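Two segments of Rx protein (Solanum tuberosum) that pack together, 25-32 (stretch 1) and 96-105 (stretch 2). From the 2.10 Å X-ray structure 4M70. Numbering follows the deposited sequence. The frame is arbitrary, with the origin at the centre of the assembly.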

# COMPACT_ATOMS: atom_id res chain seq x y z
N GLY A 25 -10.74 4.21 11.72
CA GLY A 25 -10.29 5.45 12.34
C GLY A 25 -8.80 5.64 12.19
O GLY A 25 -8.24 6.65 12.63
N CYS A 26 -8.14 4.66 11.56
CA CYS A 26 -6.69 4.71 11.37
C CYS A 26 -6.28 5.91 10.55
O CYS A 26 -7.04 6.41 9.71
CB CYS A 26 -6.19 3.44 10.67
SG CYS A 26 -6.33 1.91 11.61
N ASP A 27 -5.05 6.37 10.80
CA ASP A 27 -4.52 7.52 10.08
C ASP A 27 -3.85 7.01 8.82
O ASP A 27 -2.66 6.69 8.81
CB ASP A 27 -3.50 8.26 10.95
CG ASP A 27 -2.93 9.48 10.28
OD1 ASP A 27 -3.64 10.11 9.46
OD2 ASP A 27 -1.76 9.81 10.55
N LEU A 28 -4.63 6.92 7.75
CA LEU A 28 -4.13 6.38 6.49
C LEU A 28 -4.07 7.46 5.42
O LEU A 28 -3.66 7.19 4.29
CB LEU A 28 -5.03 5.23 6.04
CG LEU A 28 -5.26 4.14 7.09
CD1 LEU A 28 -6.22 3.04 6.58
CD2 LEU A 28 -3.94 3.52 7.51
N GLN A 29 -4.46 8.68 5.77
CA GLN A 29 -4.46 9.79 4.81
C GLN A 29 -3.11 10.06 4.13
O GLN A 29 -3.09 10.43 2.96
CB GLN A 29 -5.04 11.07 5.44
CG GLN A 29 -5.34 12.18 4.42
CD GLN A 29 -6.45 11.81 3.44
OE1 GLN A 29 -7.26 10.92 3.69
NE2 GLN A 29 -6.47 12.49 2.30
N PRO A 30 -1.97 9.89 4.84
CA PRO A 30 -0.71 10.05 4.11
C PRO A 30 -0.55 9.06 2.96
O PRO A 30 -0.06 9.44 1.89
CB PRO A 30 0.35 9.76 5.19
CG PRO A 30 -0.38 9.10 6.32
CD PRO A 30 -1.73 9.72 6.29
N PHE A 31 -0.99 7.81 3.16
CA PHE A 31 -0.96 6.82 2.10
C PHE A 31 -1.84 7.27 0.94
O PHE A 31 -1.45 7.18 -0.22
CB PHE A 31 -1.47 5.46 2.60
CG PHE A 31 -0.60 4.83 3.65
CD1 PHE A 31 -1.05 4.69 4.95
CD2 PHE A 31 0.67 4.36 3.33
CE1 PHE A 31 -0.26 4.10 5.92
CE2 PHE A 31 1.46 3.76 4.29
CZ PHE A 31 1.00 3.63 5.58
N TYR A 32 -3.03 7.76 1.28
CA TYR A 32 -3.99 8.25 0.30
C TYR A 32 -3.36 9.37 -0.54
O TYR A 32 -3.46 9.35 -1.77
CB TYR A 32 -5.24 8.75 1.03
CG TYR A 32 -6.38 9.16 0.14
CD1 TYR A 32 -6.55 10.48 -0.25
CD2 TYR A 32 -7.32 8.23 -0.29
CE1 TYR A 32 -7.61 10.86 -1.06
CE2 TYR A 32 -8.38 8.59 -1.09
CZ TYR A 32 -8.52 9.91 -1.48
OH TYR A 32 -9.58 10.28 -2.28
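Stretch 2 (96-105) IFFVLEQALE

How does stretch 2 run against stretch 1? Residues 96-105 are helical throughout, whereas stretch 1 is a loop that turns into helix at Gln29. Both chains advance in the same sense: Leu28 CA lies 7.7 Å from Phe97 CA, and Phe31 CA 7.0 Å from Leu100 CA. No hydrogen bond joins them, so the fit depends on shape.

Which bump fills which hollow? Phe31 is the knob, its side chain seated among Phe97, Leu100, Glu101 and Leu104, residues from two successive helical turns that share one face. Leu100 CB sits over one ring face, 3.7 Å from Phe31 CD2 and almost on the ring normal, a CH-pi contact. At the ring edge, Leu104 CD1 comes within 3.4 Å of Phe31 CD2, and Glu101 OE1 within 3.5 Å of Phe31 CE2.

What does Phe97 do besides helping to line that hollow? Its ring reaches back toward the loop, with Phe97 CE1 3.8 Å from Asp27 O and Phe97 CZ 4.3 Å from Cys26 CB. Its edge also meets the other ring, Phe97 CD1 to Phe31 CE1 at 4.0 Å.

Where does Leu28 fit? Leu28 CD1 lies 3.9 Å from Ile96 CG2, and Leu28 CD2 reaches all three neighbours, at 4.1 Å from Ile96 CG2, 3.7 Å from Phe97 CE1 and 4.1 Å from Leu100 CD1.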

# COMPACT_ATOMS: atom_id res chain seq x y z
N ILE A 96 -2.54 -3.44 8.46
CA ILE A 96 -2.94 -2.43 7.47
C ILE A 96 -1.80 -1.47 7.11
O ILE A 96 -1.52 -1.23 5.92
CB ILE A 96 -4.16 -1.61 7.94
CG1 ILE A 96 -5.40 -2.50 8.04
CG2 ILE A 96 -4.47 -0.47 6.97
CD1 ILE A 96 -6.60 -1.80 8.64
N PHE A 97 -1.14 -0.94 8.13
CA PHE A 97 -0.03 0.00 7.93
C PHE A 97 1.08 -0.63 7.11
O PHE A 97 1.57 -0.05 6.13
CB PHE A 97 0.55 0.48 9.26
CG PHE A 97 -0.37 1.36 10.04
CD1 PHE A 97 -0.72 2.62 9.58
CD2 PHE A 97 -0.81 0.95 11.29
CE1 PHE A 97 -1.56 3.43 10.32
CE2 PHE A 97 -1.64 1.76 12.04
CZ PHE A 97 -2.02 3.00 11.56
N PHE A 98 1.46 -1.84 7.51
CA PHE A 98 2.56 -2.56 6.89
C PHE A 98 2.28 -2.86 5.42
O PHE A 98 3.13 -2.64 4.55
CB PHE A 98 2.85 -3.85 7.65
CG PHE A 98 3.98 -4.66 7.09
CD1 PHE A 98 3.74 -5.71 6.22
CD2 PHE A 98 5.30 -4.36 7.42
CE1 PHE A 98 4.78 -6.46 5.70
CE2 PHE A 98 6.34 -5.10 6.91
CZ PHE A 98 6.08 -6.15 6.04
N VAL A 99 1.07 -3.36 5.15
CA VAL A 99 0.73 -3.68 3.77
C VAL A 99 0.68 -2.41 2.91
O VAL A 99 1.16 -2.42 1.77
CB VAL A 99 -0.59 -4.51 3.66
CG1 VAL A 99 -1.80 -3.68 4.04
CG2 VAL A 99 -0.75 -5.05 2.25
N LEU A 100 0.15 -1.32 3.46
CA LEU A 100 0.07 -0.09 2.69
C LEU A 100 1.44 0.51 2.38
O LEU A 100 1.66 1.01 1.28
CB LEU A 100 -0.83 0.93 3.38
CG LEU A 100 -2.32 0.64 3.21
CD1 LEU A 100 -3.17 1.65 3.96
CD2 LEU A 100 -2.65 0.64 1.73
N GLU A 101 2.36 0.44 3.34
CA GLU A 101 3.73 0.89 3.07
C GLU A 101 4.45 -0.00 2.04
O GLU A 101 5.15 0.51 1.15
CB GLU A 101 4.53 1.03 4.37
CG GLU A 101 5.91 1.62 4.17
CD GLU A 101 5.93 3.05 3.66
OE1 GLU A 101 4.91 3.76 3.77
OE2 GLU A 101 6.98 3.45 3.12
N GLN A 102 4.30 -1.33 2.16
CA GLN A 102 4.90 -2.23 1.16
C GLN A 102 4.38 -1.92 -0.24
O GLN A 102 5.14 -1.80 -1.22
CB GLN A 102 4.60 -3.69 1.50
CG GLN A 102 5.26 -4.21 2.77
CD GLN A 102 6.62 -4.84 2.52
OE1 GLN A 102 7.65 -4.17 2.61
NE2 GLN A 102 6.62 -6.13 2.19
N ALA A 103 3.06 -1.76 -0.32
CA ALA A 103 2.37 -1.47 -1.57
C ALA A 103 2.86 -0.15 -2.16
O ALA A 103 3.15 -0.06 -3.35
CB ALA A 103 0.87 -1.42 -1.35
N LEU A 104 2.94 0.87 -1.31
CA LEU A 104 3.39 2.18 -1.77
C LEU A 104 4.85 2.18 -2.23
O LEU A 104 5.20 2.90 -3.16
CB LEU A 104 3.17 3.26 -0.70
CG LEU A 104 1.69 3.63 -0.56
CD1 LEU A 104 1.51 4.97 0.12
CD2 LEU A 104 1.03 3.62 -1.91
N GLU A 105 5.69 1.38 -1.58
CA GLU A 105 7.07 1.25 -2.04
C GLU A 105 7.10 0.63 -3.44
O GLU A 105 7.79 1.13 -4.34
CB GLU A 105 7.91 0.44 -1.05
CG GLU A 105 9.39 0.37 -1.39
CD GLU A 105 10.10 1.70 -1.22
OE1 GLU A 105 9.88 2.37 -0.18
OE2 GLU A 105 10.88 2.07 -2.12